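Local coordinates for MFP2B (Ascaris suum, PDB 2BJR), which enhances polymerisation of the major sperm protein (MSP) and so probably supports the amoeboid motility of nematode sperm, at residues Ile96-Ser99 against Asp100-Asp103; Ile120-Ser123 against Glu124-Gly127; Ala278-Gly281 against Phe282-Asp285; Lys327-Ile330 against Arg331-Arg334; Phe143-Gly147 against Lys148-Val152. All coordinates share one frame; numbering follows the deposited sequence.

Interaction 1 of 5, residues Ile96-Ser99 against Asp100-Asp103; sequences IKYS and DRFD
K97 and Y98 offer their carbonyls to the residues ahead as strand 92-97 passes through a 3-10 segment into helix 101-106, with D100 N bonded to K97 O at 2.8 Å and R101 N to Y98 O at 3.2 Å. D100 stands at the N-cap position, but its carboxylate does not cap the helix; a water joins its OD2 to K97 N instead. The main side-chain contact is between Y98 and R101, which run alongside each other in the same direction. The R101 guanidinium lies flat on one face of the Y98 ring, centres 3.8 Å apart and planes 11° from parallel, a stacked cation-pi pair. R101 CD adds a CH-pi contact over the ring, 4.2 Å from its centroid. From the guanidinium edge, R101 NH1 donates to Y98 O at 2.9 Å and reaches that oxygen from the carbonyl face opposite R101 N. Y98 therefore presents both its ring and its carbonyl oxygen, which fixes the rotation of the guanidinium. A chi1 of 61° turns the extended R101 chain back past Y98 O. I96 CD1 packs on R101 CA at 3.8 Å. Around this corner, I162 of strand 161-166 touches I96, Y98 and R101, while M111 of strand 110-111 meets I96 and R101, so the start of the helix rests on the small three-stranded sheet.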
loop_
_atom_site.group_PDB
_atom_site.type_symbol
_atom_site.label_atom_id
_atom_site.label_comp_id
_atom_site.label_asym_id
_atom_site.label_seq_id
_atom_site.Cartn_x
_atom_site.Cartn_y
_atom_site.Cartn_z
ATOM N N ILE A 96 15.812 -4.305 -7.401
ATOM C CA ILE A 96 17.068 -4.987 -7.169
ATOM C C ILE A 96 17.945 -4.213 -6.212
ATOM O O ILE A 96 17.769 -3.011 -6.038
ATOM C CB ILE A 96 17.840 -5.196 -8.494
ATOM C CG1 ILE A 96 18.288 -3.823 -9.077
ATOM C CG2 ILE A 96 16.982 -5.924 -9.445
ATOM C CD1 ILE A 96 19.223 -3.953 -10.256
ATOM N N LYS A 97 18.947 -4.881 -5.647
ATOM C CA LYS A 97 19.929 -4.197 -4.833
ATOM C C LYS A 97 20.773 -3.316 -5.730
ATOM O O LYS A 97 21.144 -3.701 -6.840
ATOM C CB LYS A 97 20.855 -5.169 -4.116
ATOM C CG LYS A 97 20.182 -5.951 -2.983
ATOM C CD LYS A 97 21.250 -6.709 -2.184
ATOM C CE LYS A 97 20.872 -8.141 -1.899
ATOM N NZ LYS A 97 22.084 -8.931 -1.450
ATOM N N TYR A 98 21.106 -2.148 -5.212
ATOM C CA TYR A 98 21.890 -1.184 -5.949
ATOM C C TYR A 98 23.225 -1.848 -6.361
ATOM O O TYR A 98 23.705 -1.640 -7.471
ATOM C CB TYR A 98 22.114 0.010 -5.047
ATOM C CG TYR A 98 22.944 1.088 -5.636
ATOM C CD1 TYR A 98 22.407 1.958 -6.592
ATOM C CD2 TYR A 98 24.267 1.241 -5.269
ATOM C CE1 TYR A 98 23.197 2.967 -7.156
ATOM C CE2 TYR A 98 25.059 2.252 -5.810
ATOM C CZ TYR A 98 24.527 3.108 -6.753
ATOM O OH TYR A 98 25.308 4.151 -7.265
ATOM N N SER A 99 23.773 -2.699 -5.501
ATOM C CA SER A 99 25.051 -3.341 -5.803
ATOM C C SER A 99 24.953 -4.310 -6.976
ATOM O O SER A 99 25.976 -4.620 -7.579
ATOM C CB SER A 99 25.628 -4.055 -4.570
ATOM O OG SER A 99 24.746 -5.079 -4.130
ATOM N N ASP A 100 23.744 -4.760 -7.309
ATOM C CA ASP A 100 23.523 -5.734 -8.386
ATOM C C ASP A 100 23.209 -5.114 -9.735
ATOM O O ASP A 100 22.869 -5.857 -10.685
ATOM C CB ASP A 100 22.379 -6.696 -8.011
ATOM C CG ASP A 100 22.782 -7.695 -6.939
ATOM O OD1 ASP A 100 24.012 -7.959 -6.819
ATOM O OD2 ASP A 100 21.927 -8.245 -6.174
ATOM N N ARG A 101 23.296 -3.786 -9.860
ATOM C CA ARG A 101 22.799 -3.127 -11.070
ATOM C C ARG A 101 23.612 -3.515 -12.320
ATOM O O ARG A 101 23.037 -3.706 -13.390
ATOM C CB ARG A 101 22.751 -1.607 -10.895
ATOM C CG ARG A 101 24.092 -0.925 -10.607
ATOM C CD ARG A 101 23.921 0.507 -10.035
ATOM N NE ARG A 101 25.183 1.225 -9.889
ATOM C CZ ARG A 101 26.125 0.966 -8.976
ATOM N NH1 ARG A 101 26.004 -0.017 -8.104
ATOM N NH2 ARG A 101 27.220 1.703 -8.943
ATOM N N PHE A 102 24.923 -3.692 -12.169
ATOM C CA PHE A 102 25.790 -4.008 -13.328
ATOM C C PHE A 102 25.497 -5.396 -13.861
ATOM O O PHE A 102 25.289 -5.554 -15.045
ATOM C CB PHE A 102 27.282 -3.819 -13.008
ATOM C CG PHE A 102 27.635 -2.401 -12.582
ATOM C CD1 PHE A 102 28.186 -2.147 -11.331
ATOM C CD2 PHE A 102 27.367 -1.331 -13.425
ATOM C CE1 PHE A 102 28.497 -0.834 -10.939
ATOM C CE2 PHE A 102 27.669 -0.018 -13.046
ATOM C CZ PHE A 102 28.219 0.228 -11.799
ATOM N N ASP A 103 25.398 -6.384 -12.976
ATOM C CA ASP A 103 25.017 -7.746 -13.364
ATOM C C ASP A 103 23.659 -7.786 -14.049
ATOM O O ASP A 103 23.452 -8.450 -15.071
ATOM C CB ASP A 103 25.009 -8.637 -12.126
ATOM C CG ASP A 103 26.381 -8.791 -11.531
ATOM O OD1 ASP A 103 27.372 -8.296 -12.153
ATOM O OD2 ASP A 103 26.578 -9.394 -10.458
HETATM O O HOH W 1 19.329 -7.698 -6.280
HETATM O O HOH W 2 26.343 -5.553 -10.220
#

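Interaction 2 of 5, residues Ile120-Ser123 against Glu124-Gly127; sequences ILWS and ERPG. With SO4 (sulfate ion), chain E.
W122 and R125 close a type I beta turn just beyond strand 117-122, and the backbone bond across it, R125 N to W122 O at 3.4 Å, is weak. R125 CB stands over the five-membered ring of W122, 3.5 Å from its centroid and 2° off the normal, a CH-pi contact almost straight over the ring. With CG anti to the backbone N (chi1 -179°), the extended R125 chain continues across the indole, and CD meets CE3 of W122 at 3.7 Å. The guanidinium then turns steeply to the ring, planes 80° apart, and its NH1 bonds to G128 O; its cation-pi attraction to W122 is long and at most weak. Water handles much of the remaining polar contact: one molecule links S123 OG to E124 OE2, and another joins S123 O to R125 O. At the indole edge, W122 NE1 donates to sulfate O1 at 3.1 Å and to O2 at 3.2 Å; the ion probably came from the crystallisation liquor. The arginine thus serves W122 mainly through its methylenes and spends its charged end on the loop backbone, while the indole N-H remains able to engage an anion at the surface.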
loop_
_atom_site.group_PDB
_atom_site.type_symbol
_atom_site.label_atom_id
_atom_site.label_comp_id
_atom_site.label_asym_id
_atom_site.label_seq_id
_atom_site.Cartn_x
_atom_site.Cartn_y
_atom_site.Cartn_z
ATOM N N ILE A 120 15.593 5.560 -5.413
ATOM C CA ILE A 120 16.341 4.663 -4.552
ATOM C C ILE A 120 15.602 4.538 -3.212
ATOM O O ILE A 120 15.191 5.539 -2.607
ATOM C CB ILE A 120 17.804 5.086 -4.437
ATOM C CG1 ILE A 120 18.623 4.040 -3.703
ATOM C CG2 ILE A 120 17.973 6.460 -3.814
ATOM C CD1 ILE A 120 20.145 4.283 -3.868
ATOM N N LEU A 121 15.378 3.293 -2.819
ATOM C CA LEU A 121 14.692 2.965 -1.572
ATOM C C LEU A 121 15.662 2.471 -0.522
ATOM O O LEU A 121 16.282 1.436 -0.652
ATOM C CB LEU A 121 13.617 1.919 -1.848
ATOM C CG LEU A 121 12.800 1.547 -0.617
ATOM C CD1 LEU A 121 11.931 2.683 -0.097
ATOM C CD2 LEU A 121 11.940 0.367 -0.992
ATOM N N TRP A 122 15.768 3.243 0.545
ATOM C CA TRP A 122 16.519 2.892 1.730
ATOM C C TRP A 122 15.610 2.027 2.602
ATOM O O TRP A 122 15.050 2.478 3.566
ATOM C CB TRP A 122 16.960 4.167 2.444
ATOM C CG TRP A 122 17.933 4.032 3.575
ATOM C CD1 TRP A 122 18.476 2.882 4.097
ATOM C CD2 TRP A 122 18.473 5.105 4.332
ATOM N NE1 TRP A 122 19.289 3.184 5.162
ATOM C CE2 TRP A 122 19.322 4.548 5.316
ATOM C CE3 TRP A 122 18.315 6.495 4.289
ATOM C CZ2 TRP A 122 20.009 5.339 6.248
ATOM C CZ3 TRP A 122 18.986 7.267 5.197
ATOM C CH2 TRP A 122 19.842 6.696 6.155
ATOM N N SER A 123 15.494 0.770 2.218
ATOM C CA SER A 123 14.516 -0.147 2.765
ATOM C C SER A 123 14.744 -0.452 4.251
ATOM O O SER A 123 13.778 -0.638 5.010
ATOM C CB SER A 123 14.525 -1.482 1.951
ATOM O OG SER A 123 15.860 -1.848 1.496
ATOM N N GLU A 124 16.002 -0.533 4.645
ATOM C CA GLU A 124 16.382 -0.938 6.002
ATOM C C GLU A 124 16.656 0.217 6.968
ATOM O O GLU A 124 17.230 -0.002 8.027
ATOM C CB GLU A 124 17.595 -1.864 5.941
ATOM C CG GLU A 124 17.403 -3.071 5.044
ATOM C CD GLU A 124 16.235 -3.929 5.467
ATOM O OE1 GLU A 124 16.209 -4.374 6.625
ATOM O OE2 GLU A 124 15.323 -4.164 4.646
ATOM N N ARG A 125 16.255 1.436 6.611
ATOM C CA ARG A 125 16.508 2.613 7.405
ATOM C C ARG A 125 15.823 2.448 8.749
ATOM O O ARG A 125 14.631 2.060 8.831
ATOM C CB ARG A 125 15.959 3.842 6.714
ATOM C CG ARG A 125 16.170 5.152 7.393
ATOM C CD ARG A 125 15.523 6.254 6.635
ATOM N NE ARG A 125 15.518 7.501 7.369
ATOM C CZ ARG A 125 14.533 7.911 8.177
ATOM N NH1 ARG A 125 13.432 7.209 8.380
ATOM N NH2 ARG A 125 14.662 9.043 8.790
ATOM N N PRO A 126 16.579 2.660 9.821
ATOM C CA PRO A 126 15.957 2.563 11.153
ATOM C C PRO A 126 14.779 3.492 11.282
ATOM O O PRO A 126 14.824 4.690 11.006
ATOM C CB PRO A 126 17.114 2.904 12.127
ATOM C CG PRO A 126 18.322 2.464 11.358
ATOM C CD PRO A 126 18.037 2.854 9.886
ATOM N N GLY A 127 13.678 2.918 11.754
ATOM C CA GLY A 127 12.488 3.697 11.996
ATOM C C GLY A 127 11.552 3.813 10.806
ATOM O O GLY A 127 10.508 4.454 10.888
HETATM S S SO4 E . 21.350 1.310 7.731
HETATM O O1 SO4 E . 21.066 0.907 6.349
HETATM O O2 SO4 E . 20.467 2.413 8.045
HETATM O O3 SO4 E . 21.109 0.121 8.579
HETATM O O4 SO4 E . 22.738 1.697 7.823
HETATM O O HOH W 3 18.368 -0.480 2.764
HETATM O O HOH W 4 13.279 0.053 7.715
HETATM O O HOH W 5 15.936 -4.506 1.753
#

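Interaction 3 of 5, residues Ala278-Gly281 against Phe282-Asp285; sequences AIRG and FDYD
D283 OD1 takes two hydrogen bonds from R280, one from NE and one from NH2, each 3.1 Å long. Together they make a side-on salt bridge at the start of strand 282-288, where the chain enters an antiparallel sheet. Both nitrogens converge on the same oxygen, which lies close to the guanidinium plane at its edge. NE comes at OD1 almost end-on to its C-O bond, whereas NH2 arrives on the anti side, 24° out of the carboxylate plane. The two flat groups are turned nearly perpendicular, 86° apart. With chi1 at 68°, the extended R280 chain passes the intervening F282 carbonyl, with R280 CD 3.2 Å from F282 O. Each partner has a second polar tie: while both R280 bonds go to OD1, D283 OD2 forms a salt bridge with K362, and R280 NH1 bonds to L275 O. D283 thus has two positive partners, R280 and K362, which would probably favour its charged form. F282 CD2 lies 3.7 Å from G281 C, and the phenylalanine ring makes a cation-pi contact with R359 of strand 355-361. Where G281 passes into F282, the contact buries F282 N, a backbone nitrogen with no hydrogen-bonding partner anywhere in the model.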
loop_
_atom_site.group_PDB
_atom_site.type_symbol
_atom_site.label_atom_id
_atom_site.label_comp_id
_atom_site.label_asym_id
_atom_site.label_seq_id
_atom_site.Cartn_x
_atom_site.Cartn_y
_atom_site.Cartn_z
ATOM N N ALA A 278 -2.536 -20.899 -4.603
ATOM C CA ALA A 278 -1.278 -21.469 -5.051
ATOM C C ALA A 278 -0.077 -20.544 -4.872
ATOM O O ALA A 278 1.039 -21.032 -4.774
ATOM C CB ALA A 278 -1.385 -21.899 -6.514
ATOM N N ILE A 279 -0.271 -19.222 -4.814
ATOM C CA ILE A 279 0.883 -18.332 -4.661
ATOM C C ILE A 279 1.043 -17.719 -3.269
ATOM O O ILE A 279 2.086 -17.151 -2.972
ATOM C CB ILE A 279 0.877 -17.203 -5.721
ATOM C CG1 ILE A 279 -0.146 -16.126 -5.371
ATOM C CG2 ILE A 279 0.717 -17.776 -7.169
ATOM C CD1 ILE A 279 -0.099 -14.978 -6.380
ATOM N N ARG A 280 0.039 -17.871 -2.413
ATOM C CA ARG A 280 0.069 -17.214 -1.121
ATOM C C ARG A 280 0.709 -18.068 -0.044
ATOM O O ARG A 280 0.602 -19.299 -0.074
ATOM C CB ARG A 280 -1.318 -16.798 -0.687
ATOM C CG ARG A 280 -2.267 -17.872 -0.352
ATOM C CD ARG A 280 -3.673 -17.362 -0.200
ATOM N NE ARG A 280 -4.585 -18.365 0.386
ATOM C CZ ARG A 280 -5.801 -18.635 -0.054
ATOM N NH1 ARG A 280 -6.327 -18.003 -1.089
ATOM N NH2 ARG A 280 -6.521 -19.554 0.563
ATOM N N GLY A 281 1.346 -17.413 0.911
ATOM C CA GLY A 281 2.049 -18.092 1.961
ATOM C C GLY A 281 1.275 -18.080 3.260
ATOM O O GLY A 281 1.830 -18.393 4.275
ATOM N N PHE A 282 0.018 -17.653 3.217
ATOM C CA PHE A 282 -0.821 -17.511 4.396
ATOM C C PHE A 282 -2.300 -17.574 4.006
ATOM O O PHE A 282 -2.650 -17.325 2.841
ATOM C CB PHE A 282 -0.495 -16.184 5.105
ATOM C CG PHE A 282 -0.694 -14.986 4.226
ATOM C CD1 PHE A 282 -1.928 -14.361 4.149
ATOM C CD2 PHE A 282 0.355 -14.522 3.443
ATOM C CE1 PHE A 282 -2.112 -13.264 3.295
ATOM C CE2 PHE A 282 0.180 -13.432 2.598
ATOM C CZ PHE A 282 -1.056 -12.816 2.529
ATOM N N ASP A 283 -3.162 -17.911 4.969
ATOM C CA ASP A 283 -4.584 -17.888 4.793
ATOM C C ASP A 283 -5.257 -16.931 5.772
ATOM O O ASP A 283 -4.796 -16.753 6.893
ATOM C CB ASP A 283 -5.175 -19.308 5.038
ATOM C CG ASP A 283 -4.533 -20.345 4.115
ATOM O OD1 ASP A 283 -4.620 -20.149 2.882
ATOM O OD2 ASP A 283 -3.843 -21.303 4.536
ATOM N N TYR A 284 -6.393 -16.379 5.368
ATOM C CA TYR A 284 -7.154 -15.468 6.211
ATOM C C TYR A 284 -8.302 -16.197 6.895
ATOM O O TYR A 284 -8.892 -17.106 6.307
ATOM C CB TYR A 284 -7.798 -14.352 5.377
ATOM C CG TYR A 284 -6.839 -13.311 4.858
ATOM C CD1 TYR A 284 -6.779 -13.017 3.518
ATOM C CD2 TYR A 284 -6.003 -12.618 5.721
ATOM C CE1 TYR A 284 -5.927 -12.010 3.014
ATOM C CE2 TYR A 284 -5.096 -11.685 5.224
ATOM C CZ TYR A 284 -5.078 -11.365 3.888
ATOM O OH TYR A 284 -4.173 -10.401 3.428
ATOM N N ASP A 285 -8.661 -15.723 8.077
ATOM C CA ASP A 285 -9.888 -16.092 8.757
ATOM C C ASP A 285 -10.202 -15.041 9.803
ATOM O O ASP A 285 -9.312 -14.323 10.238
ATOM C CB ASP A 285 -9.656 -17.406 9.498
ATOM C CG ASP A 285 -10.948 -18.116 9.861
ATOM O OD1 ASP A 285 -12.067 -17.729 9.406
ATOM O OD2 ASP A 285 -10.853 -19.095 10.618
#

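Interaction 4 of 5, residues Lys327-Ile330 against Arg331-Arg334; sequences KADI and RNER
D329 and N332 meet through two hydrogen bonds, one to each carboxylate oxygen of the aspartate. N332 ND2 reaches D329 OD2 at 2.7 Å and backbone N332 N reaches D329 OD1 at 3.1 Å. Both donors come from above the carboxylate plane, and the carboxylate and amide planes are inclined at 56°. N332 CB rests 3.6 Å from D329 CG, so the asparagine covers the carboxylate with its carbon as well as its amide. D329 CG lies anti to its backbone N (chi1 -179°), which directs the acid along the chain, over the turn that follows. That turn is type I, from I330 to E333, closed by E333 N donating to I330 O at 3.1 Å. E333 and R334 both face D329, a G1 beta bulge in the hairpin of strands 322-329 and 334-339. E333 adopts the left-handed backbone conformation (phi 42°) at the bulge position where glycine is common. Within it, D329 and R334 form an antiparallel hydrogen-bonded pair: D329 N meets R334 O at 2.9 Å, and R334 N returns a bond to D329 O at 3.1 Å. Farther along, K327 NZ and R334 NH1 approach to 4.4 Å, and one water accepts from both, which probably eases their like charges. R334 lies on V345 and V347 of strand 342-347. I330 packs on F289, A293 and F295, and E333 OE2 bonds to H352 NE2.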
loop_
_atom_site.group_PDB
_atom_site.type_symbol
_atom_site.label_atom_id
_atom_site.label_comp_id
_atom_site.label_asym_id
_atom_site.label_seq_id
_atom_site.Cartn_x
_atom_site.Cartn_y
_atom_site.Cartn_z
ATOM N N LYS A 327 -12.609 -1.001 12.590
ATOM C CA LYS A 327 -11.178 -1.161 12.874
ATOM C C LYS A 327 -10.959 -1.452 14.364
ATOM O O LYS A 327 -11.803 -1.109 15.186
ATOM C CB LYS A 327 -10.432 0.103 12.403
ATOM C CG LYS A 327 -10.651 1.361 13.339
ATOM C CD LYS A 327 -10.121 2.649 12.679
ATOM C CE LYS A 327 -10.319 3.880 13.594
ATOM N NZ LYS A 327 -9.268 3.925 14.694
ATOM N N ALA A 328 -9.804 -2.015 14.722
ATOM C CA ALA A 328 -9.440 -2.210 16.144
ATOM C C ALA A 328 -7.945 -2.081 16.300
ATOM O O ALA A 328 -7.163 -2.357 15.367
ATOM C CB ALA A 328 -9.884 -3.592 16.650
ATOM N N ASP A 329 -7.588 -1.648 17.502
ATOM C CA ASP A 329 -6.244 -1.679 18.019
ATOM C C ASP A 329 -6.249 -2.757 19.100
ATOM O O ASP A 329 -6.807 -2.555 20.179
ATOM C CB ASP A 329 -5.943 -0.337 18.632
ATOM C CG ASP A 329 -4.522 -0.238 19.187
ATOM O OD1 ASP A 329 -3.919 -1.263 19.526
ATOM O OD2 ASP A 329 -3.926 0.870 19.241
ATOM N N ILE A 330 -5.671 -3.894 18.771
ATOM C CA ILE A 330 -5.745 -5.068 19.617
ATOM C C ILE A 330 -4.967 -4.791 20.912
ATOM O O ILE A 330 -5.467 -5.040 21.986
ATOM C CB ILE A 330 -5.125 -6.293 18.948
ATOM C CG1 ILE A 330 -5.820 -6.729 17.630
ATOM C CG2 ILE A 330 -5.103 -7.482 19.919
ATOM C CD1 ILE A 330 -7.252 -6.349 17.457
ATOM N N ARG A 331 -3.750 -4.265 20.793
ATOM C CA ARG A 331 -2.907 -4.111 21.982
ATOM C C ARG A 331 -3.565 -3.154 22.992
ATOM O O ARG A 331 -3.441 -3.328 24.208
ATOM C CB ARG A 331 -1.510 -3.638 21.608
ATOM C CG ARG A 331 -0.577 -4.711 21.088
ATOM C CD ARG A 331 0.818 -4.147 20.775
ATOM N NE ARG A 331 1.753 -5.140 20.255
ATOM C CZ ARG A 331 2.414 -6.043 20.990
ATOM N NH1 ARG A 331 2.232 -6.123 22.304
ATOM N NH2 ARG A 331 3.252 -6.891 20.391
ATOM N N ASN A 332 -4.295 -2.164 22.502
ATOM C CA ASN A 332 -4.845 -1.121 23.347
ATOM C C ASN A 332 -6.340 -1.343 23.627
ATOM O O ASN A 332 -7.023 -0.494 24.192
ATOM C CB ASN A 332 -4.533 0.243 22.721
ATOM C CG ASN A 332 -2.976 0.537 22.640
ATOM O OD1 ASN A 332 -2.222 0.226 23.597
ATOM N ND2 ASN A 332 -2.509 1.168 21.533
ATOM N N GLU A 333 -6.848 -2.518 23.242
ATOM C CA GLU A 333 -8.253 -2.856 23.392
ATOM C C GLU A 333 -9.215 -1.715 23.039
ATOM O O GLU A 333 -9.962 -1.210 23.897
ATOM C CB GLU A 333 -8.524 -3.372 24.804
ATOM C CG GLU A 333 -7.817 -4.691 25.089
ATOM C CD GLU A 333 -8.224 -5.281 26.436
ATOM O OE1 GLU A 333 -8.539 -4.474 27.335
ATOM O OE2 GLU A 333 -8.314 -6.542 26.539
ATOM N N ARG A 334 -9.191 -1.288 21.781
ATOM C CA ARG A 334 -10.128 -0.288 21.296
ATOM C C ARG A 334 -10.630 -0.747 19.926
ATOM O O ARG A 334 -9.883 -1.399 19.192
ATOM C CB ARG A 334 -9.371 1.013 21.137
ATOM C CG ARG A 334 -10.198 2.241 20.928
ATOM C CD ARG A 334 -9.402 3.536 21.206
ATOM N NE ARG A 334 -10.244 4.699 21.100
ATOM C CZ ARG A 334 -10.391 5.422 20.003
ATOM N NH1 ARG A 334 -9.799 5.058 18.879
ATOM N NH2 ARG A 334 -11.207 6.457 20.018
HETATM O O HOH W 6 -10.216 6.170 16.120
#

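Interaction 5 of 5, residues Phe143-Gly147 against Lys148-Val152; sequences FSHDG and KVDEV
The H145 ring is held by its edge, with D146 and D150 each accepting a hydrogen bond from one of its nitrogens. ND1 donates to D146 OD2 at 2.6 Å and NE2 to D150 OD1 at 2.8 Å, both oxygens close to the ring plane. The D150 carboxylate is inclined at 49° to the imidazole and is approached from above its own plane. Donation from both nitrogens to acids is consistent with a protonated histidine. A chi1 of 63° swings the H145 ring toward strand 148-153. At the F143 ring, D150 CB lies at the edge. The backbone is a beta hairpin with a type I' turn from H145 to K148. H145 N bonds to K148 O at 2.9 Å, and D150 N to F143 O at 2.8 Å; K148 bends its chain round so that NZ reaches D146 O at 3.1 Å. F143, H145, K148 and D150 project from one face of this sheet, S144 and V149 from the other. On the F143 face, that phenylalanine packs against I120 of strand 117-122 and L130 of strand 130-135; on the opposite face S144 and V149 rest on P61 of strand 55-62.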
loop_
_atom_site.group_PDB
_atom_site.type_symbol
_atom_site.label_atom_id
_atom_site.label_comp_id
_atom_site.label_asym_id
_atom_site.label_seq_id
_atom_site.Cartn_x
_atom_site.Cartn_y
_atom_site.Cartn_z
ATOM N N PHE A 143 17.510 11.951 0.482
ATOM C CA PHE A 143 16.221 11.587 1.068
ATOM C C PHE A 143 15.671 12.752 1.844
ATOM O O PHE A 143 16.385 13.337 2.672
ATOM C CB PHE A 143 16.388 10.378 1.998
ATOM C CG PHE A 143 17.043 9.195 1.340
ATOM C CD1 PHE A 143 18.426 9.080 1.306
ATOM C CD2 PHE A 143 16.285 8.218 0.723
ATOM C CE1 PHE A 143 19.023 8.007 0.687
ATOM C CE2 PHE A 143 16.874 7.170 0.085
ATOM C CZ PHE A 143 18.220 7.044 0.067
ATOM N N SER A 144 14.422 13.120 1.596
ATOM C CA SER A 144 13.841 14.267 2.277
ATOM C C SER A 144 12.913 13.788 3.408
ATOM O O SER A 144 12.114 12.886 3.202
ATOM C CB SER A 144 13.103 15.181 1.290
ATOM O OG SER A 144 12.153 14.498 0.494
ATOM N N HIS A 145 13.008 14.410 4.579
ATOM C CA HIS A 145 12.131 14.041 5.695
ATOM C C HIS A 145 12.292 15.049 6.815
ATOM O O HIS A 145 13.394 15.604 6.977
ATOM C CB HIS A 145 12.565 12.702 6.238
ATOM C CG HIS A 145 13.947 12.708 6.808
ATOM N ND1 HIS A 145 14.168 12.701 8.165
ATOM C CD2 HIS A 145 15.173 12.759 6.222
ATOM C CE1 HIS A 145 15.469 12.736 8.393
ATOM N NE2 HIS A 145 16.104 12.776 7.232
ATOM N N ASP A 146 11.242 15.257 7.596
ATOM C CA ASP A 146 11.351 16.074 8.818
ATOM C C ASP A 146 11.972 17.448 8.529
ATOM O O ASP A 146 12.695 18.005 9.378
ATOM C CB ASP A 146 12.196 15.341 9.862
ATOM C CG ASP A 146 11.653 13.915 10.197
ATOM O OD1 ASP A 146 10.458 13.848 10.596
ATOM O OD2 ASP A 146 12.298 12.820 10.032
ATOM N N GLY A 147 11.707 18.003 7.351
ATOM C CA GLY A 147 12.251 19.306 6.976
ATOM C C GLY A 147 13.731 19.312 6.646
ATOM O O GLY A 147 14.322 20.397 6.487
ATOM N N LYS A 148 14.333 18.134 6.488
ATOM C CA LYS A 148 15.754 18.021 6.233
ATOM C C LYS A 148 16.023 17.089 5.077
ATOM O O LYS A 148 15.125 16.371 4.625
ATOM C CB LYS A 148 16.476 17.496 7.468
ATOM C CG LYS A 148 16.347 18.390 8.702
ATOM C CD LYS A 148 17.174 17.851 9.876
ATOM C CE LYS A 148 16.335 17.049 10.868
ATOM N NZ LYS A 148 15.036 17.658 11.367
ATOM N N VAL A 149 17.261 17.091 4.600
ATOM C CA VAL A 149 17.693 16.190 3.538
ATOM C C VAL A 149 18.882 15.327 3.992
ATOM O O VAL A 149 19.865 15.856 4.498
ATOM C CB VAL A 149 18.073 16.979 2.282
ATOM C CG1 VAL A 149 18.631 16.017 1.219
ATOM C CG2 VAL A 149 16.852 17.752 1.775
ATOM N N ASP A 150 18.789 14.007 3.866
ATOM C CA ASP A 150 19.955 13.144 4.064
ATOM C C ASP A 150 20.717 13.037 2.779
ATOM O O ASP A 150 20.119 13.062 1.702
ATOM C CB ASP A 150 19.588 11.710 4.433
ATOM C CG ASP A 150 18.670 11.615 5.571
ATOM O OD1 ASP A 150 18.765 12.406 6.572
ATOM O OD2 ASP A 150 17.784 10.723 5.525
ATOM N N GLU A 151 22.037 12.920 2.875
ATOM C CA GLU A 151 22.859 12.558 1.748
ATOM C C GLU A 151 23.719 11.384 2.130
ATOM O O GLU A 151 24.417 11.434 3.135
ATOM C CB GLU A 151 23.803 13.688 1.322
ATOM C CG GLU A 151 23.151 15.021 1.034
ATOM C CD GLU A 151 24.037 15.909 0.161
ATOM O OE1 GLU A 151 25.288 15.806 0.205
ATOM O OE2 GLU A 151 23.454 16.680 -0.621
ATOM N N VAL A 152 23.686 10.347 1.310
ATOM C CA VAL A 152 24.394 9.118 1.574
ATOM C C VAL A 152 25.085 8.691 0.288
ATOM O O VAL A 152 24.530 8.808 -0.796
ATOM C CB VAL A 152 23.442 8.031 2.106
ATOM C CG1 VAL A 152 24.202 6.773 2.447
ATOM C CG2 VAL A 152 22.743 8.549 3.344
#

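Along the chain the order is interaction 1, 2, 5, 3, 4. The first three lie in the N-terminal half of the protein and the last two in the related C-terminal half. Interactions 2 and 5 are the closest pair, centres 12 Å apart. They share the four-stranded antiparallel sheet, where W122 packs on D150 and F143, and R125 on H145. Interaction 1 touches interaction 2 through Y98 and I120, with centres 16 Å apart. In the second half, interactions 3 and 4 reach one branched seven-stranded sheet without touching, with centres about 24 Å apart. Interactions 1 and 4 have centres about 41 Å apart, on opposite sides of the chain's centre. The contacts thus sit at turns and strand ends in both related halves.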